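Local coordinates for TfuA domain-containing protein (Methanosarcina acetivorans, PDB 6XP8) that probably acts together with a YcaO enzyme in peptide backbone thioamidation, the replacement of a main-chain amide oxygen by sulfur, at residues Val4-Asn9 against Phe31-Phe36; Pro27-Gln32 against Asp48-Asp53. All blocks are in the same frame, centred on the assembly; numbering follows the deposited sequence.

Contact 1. Residues Val4-Asn9 against Phe31-Phe36; sequences VIFTGN and FQLEKF
The segment Phe31-Phe36 meets strand 3-6 through Gln32, Leu33 and Phe36. Gln32, its chain extended beyond CG, brings OE1 to 4.2 Å from CE1 of Phe6; this oxygen has its polar partner in Arg29, and its approach to the ring is a loose, oblique one. Leu33 comes next, reaching Phe6 obliquely with one methyl, CD2, which lies 3.4 Å from Phe6 CE2, a tight apolar approach, while its side chain also touches Ile44 of the neighbouring strand 43-46. Phe36, three residues on and within helix 33-38, carries two contacts. Across one face of its ring lies Val4 CG2, 3.8 Å from the ring centroid and 10° off the normal, a CH-pi contact; Val4 CG1, in the crowded position between backbone N and carbonyl carbon, rests 3.9 Å from Phe36 CB. Tip to tip with Phe36 stands Phe6, the two rings forming an offset edge-to-face pair with planes at 77° and the edge of Phe6 turned toward the face of Phe36. Tyr41 adds another edge-to-face contact to Phe36. With no hydrogen bond between the segments, the helix is held to the sheet here by apolar and aromatic packing, which depends on shape and on the exclusion of water.

Contact 2. Residues Pro27-Gln32 against Asp48-Asp53; sequences PVRRFQ and DGIFFD
Two backbone hydrogen bonds run from Val28 to the residues flanking Gly49, Asp48 and Ile50. Its N-H reaches Asp48 O at 2.9 Å, approaching from above the carbonyl plane, and its carbonyl O accepts from Ile50 N at 3.0 Å, nearly along the C=O axis. Together they make a single beta bridge between Val28 and Gly49, where the two backbones come so close that a CB on Gly49 would clash with Val28 CG1. A water donates to both Val28 O and Ile50 O, extending the bridge. Beside it, Ile50 CD1 packs 3.6 Å from Arg29 CG and 3.9 Å from Pro27 CB.

Arg30 spans the wider gap beyond. With CG anti to the backbone N (chi1 -172°) and the chain bent at chi3, NH1 donates a weak hydrogen bond to Asp53 O, 2.8 Å away, while a second water, in the plane at the guanidinium edge, accepts from NH2 and donates to the same oxygen. An alanine here, lacking the guanidinium and both ties to Asp53 O, would probably leave that end of 48-53 less firmly held.

Further out, Arg29 to Gln32 forms a type II turn, buttressed by Arg29 N donating to Gln32 OE1 at 2.8 Å. The Asp48 carboxylate is held by Ser10 OG through OD1 and by Thr7 OG1 and Asn9 N through OD2, which probably helps fix the start of its segment. The arrangement joins loops after strands 23-25 and 43-46 at the C-terminal ends of a flavodoxin-like parallel sheet, where such folds commonly place functional sites.

From the N terminus, strand 3-6 runs into the loop 7-9, and the chain then passes through helix 13-19 and strand 23-25 before 31-36 returns to close contact 1. Contact 2 opens at 27-32, inside that loop, and closes at 48-53, after helix 33-38 and strand 43-46. The two closures therefore overlap in sequence, sharing Phe31 and Gln32, and neither nests within the other. Contact 1 seats helix 33-38 on strand 3-6, the neighbour of edge strand 23-25; contact 2 joins the loops after strands 23-25 and 43-46, which flank strand 3-6. Loop 7-9 meets the start of 48-53 at Asp48, so that it is linked to the segment that contact 2 in turn joins to 27-32.

Contact 1. Residues Val4-Asn9 against Phe31-Phe36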
ATOM      1  N   VAL A   4       5.393 -11.621 -12.947  1.00 17.60           N
ATOM      2  CA  VAL A   4       5.299 -12.026 -11.543  1.00 17.02           C
ATOM      3  C   VAL A   4       4.918 -10.802 -10.694  1.00 16.74           C
ATOM      4  O   VAL A   4       5.487  -9.720 -10.864  1.00 16.62           O
ATOM      5  CB  VAL A   4       6.586 -12.764 -11.059  1.00 17.39           C
ATOM      6  CG1 VAL A   4       7.838 -11.903 -11.209  1.00 17.09           C
ATOM      7  CG2 VAL A   4       6.436 -13.272  -9.632  1.00 17.15           C
ATOM      8  N   ILE A   5       3.925 -10.977  -9.820  1.00 16.30           N
ATOM      9  CA  ILE A   5       3.410  -9.887  -8.969  1.00 15.99           C
ATOM     10  C   ILE A   5       3.477 -10.271  -7.498  1.00 15.15           C
ATOM     11  O   ILE A   5       2.955 -11.310  -7.093  1.00 14.95           O
ATOM     12  CB  ILE A   5       1.942  -9.504  -9.317  1.00 16.67           C
ATOM     13  CG1 ILE A   5       1.742  -9.272 -10.821  1.00 17.54           C
ATOM     14  CG2 ILE A   5       1.454  -8.321  -8.479  1.00 17.04           C
ATOM     15  CD1 ILE A   5       2.454  -8.065 -11.384  1.00 18.56           C
ATOM     16  N   PHE A   6       4.111  -9.415  -6.700  1.00 14.28           N
ATOM     17  CA  PHE A   6       4.202  -9.624  -5.260  1.00 14.04           C
ATOM     18  C   PHE A   6       3.131  -8.794  -4.573  1.00 13.95           C
ATOM     19  O   PHE A   6       3.228  -7.564  -4.526  1.00 13.72           O
ATOM     20  CB  PHE A   6       5.603  -9.270  -4.757  1.00 13.74           C
ATOM     21  CG  PHE A   6       6.694 -10.088  -5.396  1.00 13.74           C
ATOM     22  CD1 PHE A   6       7.077 -11.309  -4.842  1.00 13.75           C
ATOM     23  CD2 PHE A   6       7.329  -9.647  -6.558  1.00 13.75           C
ATOM     24  CE1 PHE A   6       8.078 -12.075  -5.433  1.00 13.70           C
ATOM     25  CE2 PHE A   6       8.321 -10.416  -7.161  1.00 13.88           C
ATOM     26  CZ  PHE A   6       8.702 -11.628  -6.590  1.00 13.90           C
ATOM     27  N   THR A   7       2.098  -9.474  -4.068  1.00 14.05           N
ATOM     28  CA  THR A   7       0.944  -8.819  -3.431  1.00 14.48           C
ATOM     29  C   THR A   7       0.238  -9.773  -2.444  1.00 14.98           C
ATOM     30  O   THR A   7       0.810 -10.803  -2.067  1.00 16.06           O
ATOM     31  CB  THR A   7      -0.003  -8.130  -4.471  1.00 14.20           C
ATOM     32  OG1 THR A   7      -0.872  -7.203  -3.806  1.00 13.89           O
ATOM     33  CG2 THR A   7      -0.826  -9.125  -5.293  1.00 14.13           C
ATOM     34  N   GLY A   8      -0.973  -9.422  -2.013  1.00 15.54           N
ATOM     35  CA  GLY A   8      -1.704 -10.205  -1.022  1.00 15.82           C
ATOM     36  C   GLY A   8      -2.317  -9.343   0.057  1.00 16.08           C
ATOM     37  O   GLY A   8      -3.390  -9.675   0.573  1.00 16.23           O
ATOM     38  N   ASN A   9      -1.633  -8.244   0.397  1.00 15.97           N
ATOM     39  CA  ASN A   9      -2.079  -7.305   1.433  1.00 16.03           C
ATOM     40  C   ASN A   9      -3.002  -6.223   0.863  1.00 15.81           C
ATOM     41  O   ASN A   9      -4.153  -6.110   1.274  1.00 16.09           O
ATOM     42  CB  ASN A   9      -0.885  -6.641   2.147  1.00 16.57           C
ATOM     43  CG  ASN A   9       0.127  -7.638   2.702  1.00 17.19           C
ATOM     44  OD1 ASN A   9      -0.185  -8.803   2.998  1.00 18.58           O
ATOM     45  ND2 ASN A   9       1.351  -7.171   2.866  1.00 16.82           N
ATOM     46  N   PHE A  31      16.035 -11.125  -1.597  1.00 22.98           N
ATOM     47  CA  PHE A  31      16.521 -12.158  -2.526  1.00 23.60           C
ATOM     48  C   PHE A  31      15.476 -13.133  -3.071  1.00 22.83           C
ATOM     49  O   PHE A  31      15.745 -14.319  -3.275  1.00 23.99           O
ATOM     50  CB  PHE A  31      17.805 -12.828  -2.005  1.00 25.30           C
ATOM     51  CG  PHE A  31      18.996 -11.911  -2.023  1.00 26.53           C
ATOM     52  CD1 PHE A  31      19.404 -11.297  -3.219  1.00 27.23           C
ATOM     53  CD2 PHE A  31      19.703 -11.634  -0.853  1.00 27.65           C
ATOM     54  CE1 PHE A  31      20.494 -10.436  -3.241  1.00 27.78           C
ATOM     55  CE2 PHE A  31      20.801 -10.783  -0.872  1.00 28.00           C
ATOM     56  CZ  PHE A  31      21.194 -10.181  -2.066  1.00 28.49           C
ATOM     57  N   GLN A  32      14.286 -12.597  -3.334  1.00 21.61           N
ATOM     58  CA  GLN A  32      13.246 -13.334  -4.032  1.00 21.03           C
ATOM     59  C   GLN A  32      13.157 -12.975  -5.517  1.00 21.08           C
ATOM     60  O   GLN A  32      12.769 -13.822  -6.328  1.00 21.37           O
ATOM     61  CB  GLN A  32      11.888 -13.149  -3.355  1.00 20.43           C
ATOM     62  CG  GLN A  32      11.798 -13.824  -1.998  1.00 19.80           C
ATOM     63  CD  GLN A  32      10.403 -13.786  -1.408  1.00 19.66           C
ATOM     64  OE1 GLN A  32       9.645 -12.838  -1.615  1.00 18.91           O
ATOM     65  NE2 GLN A  32      10.059 -14.826  -0.665  1.00 20.06           N
ATOM     66  N   LEU A  33      13.521 -11.736  -5.863  1.00 20.27           N
ATOM     67  CA  LEU A  33      13.415 -11.247  -7.246  1.00 20.14           C
ATOM     68  C   LEU A  33      14.292 -12.004  -8.238  1.00 20.35           C
ATOM     69  O   LEU A  33      13.839 -12.322  -9.339  1.00 19.83           O
ATOM     70  CB  LEU A  33      13.733  -9.748  -7.349  1.00 19.76           C
ATOM     71  CG  LEU A  33      12.854  -8.662  -6.714  1.00 19.68           C
ATOM     72  CD1 LEU A  33      13.246  -7.318  -7.300  1.00 19.07           C
ATOM     73  CD2 LEU A  33      11.363  -8.891  -6.918  1.00 19.66           C
ATOM     74  N   GLU A  34      15.534 -12.295  -7.843  1.00 20.75           N
ATOM     75  CA  GLU A  34      16.513 -12.904  -8.755  1.00 21.01           C
ATOM     76  C   GLU A  34      16.099 -14.286  -9.266  1.00 20.58           C
ATOM     77  O   GLU A  34      16.454 -14.642 -10.390  1.00 20.41           O
ATOM     78  CB  GLU A  34      17.923 -12.932  -8.145  1.00 22.06           C
ATOM     79  CG  GLU A  34      19.066 -13.098  -9.157  1.00 23.90           C
ATOM     80  CD  GLU A  34      19.179 -11.974 -10.184  1.00 26.02           C
ATOM     81  OE1 GLU A  34      19.601 -12.262 -11.328  1.00 27.45           O
ATOM     82  OE2 GLU A  34      18.866 -10.805  -9.862  1.00 27.31           O
ATOM     83  N   LYS A  35      15.332 -15.032  -8.460  1.00 20.12           N
ATOM     84  CA  LYS A  35      14.775 -16.333  -8.878  1.00 20.73           C
ATOM     85  C   LYS A  35      13.944 -16.190 -10.155  1.00 20.21           C
ATOM     86  O   LYS A  35      14.082 -16.983 -11.091  1.00 20.41           O
ATOM     87  CB  LYS A  35      13.921 -16.958  -7.762  1.00 21.77           C
ATOM     88  CG  LYS A  35      13.523 -18.411  -8.013  1.00 23.46           C
ATOM     89  CD  LYS A  35      12.500 -18.912  -7.003  1.00 24.53           C
ATOM     90  CE  LYS A  35      12.154 -20.375  -7.251  1.00 25.70           C
ATOM     91  NZ  LYS A  35      11.055 -20.858  -6.362  1.00 27.13           N
ATOM     92  N   PHE A  36      13.101 -15.161 -10.184  1.00 19.95           N
ATOM     93  CA  PHE A  36      12.205 -14.914 -11.312  1.00 19.84           C
ATOM     94  C   PHE A  36      12.914 -14.301 -12.516  1.00 20.12           C
ATOM     95  O   PHE A  36      12.586 -14.626 -13.660  1.00 20.18           O
ATOM     96  CB  PHE A  36      10.991 -14.097 -10.857  1.00 19.53           C
ATOM     97  CG  PHE A  36      10.162 -14.810  -9.829  1.00 19.12           C
ATOM     98  CD1 PHE A  36       9.266 -15.818 -10.212  1.00 19.35           C
ATOM     99  CD2 PHE A  36      10.316 -14.525  -8.472  1.00 18.78           C
ATOM    100  CE1 PHE A  36       8.518 -16.502  -9.261  1.00 18.86           C
ATOM    101  CE2 PHE A  36       9.570 -15.209  -7.515  1.00 19.03           C
ATOM    102  CZ  PHE A  36       8.675 -16.197  -7.911  1.00 18.92           C
TER

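Contact 2. Residues Pro27-Gln32 against Asp48-Asp53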
ATOM      1  N   PRO A  27       3.828 -11.172  -0.383  1.00 13.82           N
ATOM      2  CA  PRO A  27       4.618  -9.937  -0.252  1.00 13.61           C
ATOM      3  C   PRO A  27       6.123 -10.207  -0.362  1.00 13.76           C
ATOM      4  O   PRO A  27       6.621 -11.172   0.231  1.00 13.64           O
ATOM      5  CB  PRO A  27       4.257  -9.442   1.148  1.00 13.85           C
ATOM      6  CG  PRO A  27       2.851  -9.898   1.325  1.00 13.65           C
ATOM      7  CD  PRO A  27       2.731 -11.212   0.608  1.00 13.70           C
ATOM      8  N   VAL A  28       6.819  -9.379  -1.140  1.00 13.78           N
ATOM      9  CA  VAL A  28       8.219  -9.633  -1.503  1.00 14.19           C
ATOM     10  C   VAL A  28       9.166  -9.532  -0.298  1.00 14.79           C
ATOM     11  O   VAL A  28       8.974  -8.687   0.584  1.00 14.54           O
ATOM     12  CB  VAL A  28       8.675  -8.756  -2.706  1.00 13.93           C
ATOM     13  CG1 VAL A  28       8.771  -7.273  -2.341  1.00 13.51           C
ATOM     14  CG2 VAL A  28       9.969  -9.278  -3.333  1.00 13.94           C
ATOM     15  N   ARG A  29      10.147 -10.434  -0.270  1.00 15.89           N
ATOM     16  CA  ARG A  29      11.220 -10.435   0.725  1.00 17.62           C
ATOM     17  C   ARG A  29      12.571 -10.408   0.027  1.00 18.88           C
ATOM     18  O   ARG A  29      12.659 -10.651  -1.178  1.00 18.60           O
ATOM     19  CB  ARG A  29      11.142 -11.668   1.633  1.00 18.57           C
ATOM     20  CG  ARG A  29       9.818 -11.853   2.354  1.00 19.93           C
ATOM     21  CD  ARG A  29       9.943 -12.829   3.513  1.00 21.30           C
ATOM     22  NE  ARG A  29      10.213 -14.205   3.087  1.00 22.50           N
ATOM     23  CZ  ARG A  29       9.286 -15.099   2.738  1.00 23.40           C
ATOM     24  NH1 ARG A  29       7.995 -14.784   2.734  1.00 25.04           N
ATOM     25  NH2 ARG A  29       9.657 -16.319   2.382  1.00 23.88           N
ATOM     26  N   ARG A  30      13.620 -10.144   0.807  1.00 20.62           N
ATOM     27  CA  ARG A  30      15.000 -10.085   0.321  1.00 22.27           C
ATOM     28  C   ARG A  30      15.411 -11.355  -0.444  1.00 22.35           C
ATOM     29  O   ARG A  30      15.135 -12.483  -0.022  1.00 22.08           O
ATOM     30  CB  ARG A  30      15.954  -9.784   1.488  1.00 24.46           C
ATOM     31  CG  ARG A  30      17.402  -9.501   1.093  1.00 26.06           C
ATOM     32  CD  ARG A  30      18.279  -9.226   2.308  1.00 29.13           C
ATOM     33  NE  ARG A  30      18.668  -7.821   2.395  1.00 30.66           N
ATOM     34  CZ  ARG A  30      17.956  -6.863   2.988  1.00 31.86           C
ATOM     35  NH1 ARG A  30      16.797  -7.136   3.564  1.00 31.97           N
ATOM     36  NH2 ARG A  30      18.412  -5.618   3.002  1.00 33.26           N
ATOM     37  N   PHE A  31      16.035 -11.125  -1.597  1.00 22.98           N
ATOM     38  CA  PHE A  31      16.521 -12.158  -2.526  1.00 23.60           C
ATOM     39  C   PHE A  31      15.476 -13.133  -3.071  1.00 22.83           C
ATOM     40  O   PHE A  31      15.745 -14.319  -3.275  1.00 23.99           O
ATOM     41  CB  PHE A  31      17.805 -12.828  -2.005  1.00 25.30           C
ATOM     42  CG  PHE A  31      18.996 -11.911  -2.023  1.00 26.53           C
ATOM     43  CD1 PHE A  31      19.404 -11.297  -3.219  1.00 27.23           C
ATOM     44  CD2 PHE A  31      19.703 -11.634  -0.853  1.00 27.65           C
ATOM     45  CE1 PHE A  31      20.494 -10.436  -3.241  1.00 27.78           C
ATOM     46  CE2 PHE A  31      20.801 -10.783  -0.872  1.00 28.00           C
ATOM     47  CZ  PHE A  31      21.194 -10.181  -2.066  1.00 28.49           C
ATOM     48  N   GLN A  32      14.286 -12.597  -3.334  1.00 21.61           N
ATOM     49  CA  GLN A  32      13.246 -13.334  -4.032  1.00 21.03           C
ATOM     50  C   GLN A  32      13.157 -12.975  -5.517  1.00 21.08           C
ATOM     51  O   GLN A  32      12.769 -13.822  -6.328  1.00 21.37           O
ATOM     52  CB  GLN A  32      11.888 -13.149  -3.355  1.00 20.43           C
ATOM     53  CG  GLN A  32      11.798 -13.824  -1.998  1.00 19.80           C
ATOM     54  CD  GLN A  32      10.403 -13.786  -1.408  1.00 19.66           C
ATOM     55  OE1 GLN A  32       9.645 -12.838  -1.615  1.00 18.91           O
ATOM     56  NE2 GLN A  32      10.059 -14.826  -0.665  1.00 20.06           N
ATOM     57  N   ASP A  48       3.240  -5.279  -2.572  1.00 12.87           N
ATOM     58  CA  ASP A  48       3.476  -5.474  -1.146  1.00 13.18           C
ATOM     59  C   ASP A  48       4.818  -6.134  -0.889  1.00 13.36           C
ATOM     60  O   ASP A  48       5.312  -6.910  -1.714  1.00 12.95           O
ATOM     61  CB  ASP A  48       2.339  -6.297  -0.530  1.00 13.26           C
ATOM     62  CG  ASP A  48       0.982  -5.643  -0.721  1.00 13.44           C
ATOM     63  OD1 ASP A  48       0.870  -4.431  -0.448  1.00 13.23           O
ATOM     64  OD2 ASP A  48       0.032  -6.340  -1.146  1.00 13.71           O
ATOM     65  N   GLY A  49       5.398  -5.799   0.259  1.00 13.75           N
ATOM     66  CA  GLY A  49       6.659  -6.370   0.695  1.00 14.38           C
ATOM     67  C   GLY A  49       6.859  -6.179   2.179  1.00 15.18           C
ATOM     68  O   GLY A  49       6.285  -5.258   2.788  1.00 15.33           O
ATOM     69  N   ILE A  50       7.671  -7.054   2.764  1.00 15.52           N
ATOM     70  CA  ILE A  50       8.026  -6.955   4.182  1.00 16.80           C
ATOM     71  C   ILE A  50       8.904  -5.715   4.383  1.00 16.32           C
ATOM     72  O   ILE A  50       9.806  -5.455   3.579  1.00 15.68           O
ATOM     73  CB  ILE A  50       8.689  -8.268   4.689  1.00 17.61           C
ATOM     74  CG1 ILE A  50       7.622  -9.327   4.998  1.00 19.02           C
ATOM     75  CG2 ILE A  50       9.481  -8.050   5.973  1.00 18.69           C
ATOM     76  CD1 ILE A  50       7.044 -10.032   3.794  1.00 20.05           C
ATOM     77  N   PHE A  51       8.627  -4.952   5.443  1.00 16.72           N
ATOM     78  CA  PHE A  51       9.340  -3.691   5.714  1.00 17.53           C
ATOM     79  C   PHE A  51      10.550  -3.811   6.639  1.00 18.49           C
ATOM     80  O   PHE A  51      11.428  -2.947   6.615  1.00 19.08           O
ATOM     81  CB  PHE A  51       8.375  -2.608   6.224  1.00 16.94           C
ATOM     82  CG  PHE A  51       7.379  -2.158   5.192  1.00 16.84           C
ATOM     83  CD1 PHE A  51       7.801  -1.454   4.056  1.00 16.89           C
ATOM     84  CD2 PHE A  51       6.018  -2.437   5.346  1.00 17.10           C
ATOM     85  CE1 PHE A  51       6.883  -1.048   3.088  1.00 16.96           C
ATOM     86  CE2 PHE A  51       5.093  -2.027   4.384  1.00 16.89           C
ATOM     87  CZ  PHE A  51       5.530  -1.338   3.258  1.00 16.98           C
ATOM     88  N   PHE A  52      10.594  -4.879   7.434  1.00 19.70           N
ATOM     89  CA  PHE A  52      11.704  -5.115   8.364  1.00 20.58           C
ATOM     90  C   PHE A  52      13.035  -5.217   7.618  1.00 21.04           C
ATOM     91  O   PHE A  52      13.127  -5.904   6.597  1.00 20.70           O
ATOM     92  CB  PHE A  52      11.447  -6.360   9.222  1.00 21.37           C
ATOM     93  CG  PHE A  52      10.127  -6.337   9.944  1.00 22.22           C
ATOM     94  CD1 PHE A  52       9.782  -5.262  10.776  1.00 23.06           C
ATOM     95  CD2 PHE A  52       9.223  -7.388   9.796  1.00 23.10           C
ATOM     96  CE1 PHE A  52       8.556  -5.240  11.437  1.00 22.49           C
ATOM     97  CE2 PHE A  52       7.998  -7.370  10.456  1.00 23.15           C
ATOM     98  CZ  PHE A  52       7.670  -6.297  11.278  1.00 23.56           C
ATOM     99  N   ASP A  53      14.037  -4.504   8.137  1.00 21.98           N
ATOM    100  CA  ASP A  53      15.374  -4.378   7.534  1.00 23.43           C
ATOM    101  C   ASP A  53      16.002  -5.671   7.028  1.00 22.39           C
ATOM    102  O   ASP A  53      16.501  -5.711   5.899  1.00 22.31           O
ATOM    103  CB  ASP A  53      16.342  -3.733   8.529  1.00 26.56           C
ATOM    104  CG  ASP A  53      16.708  -2.320   8.154  1.00 29.19           C
ATOM    105  OD1 ASP A  53      15.878  -1.409   8.369  1.00 30.41           O
ATOM    106  OD2 ASP A  53      17.842  -2.124   7.662  1.00 32.04           O
TER
HETATM  107  O   HOH W   1      10.145  -6.125   0.996  1.00 14.90           O
HETATM  108  O   HOH W   2      16.907  -3.610   4.272  1.00 39.96           O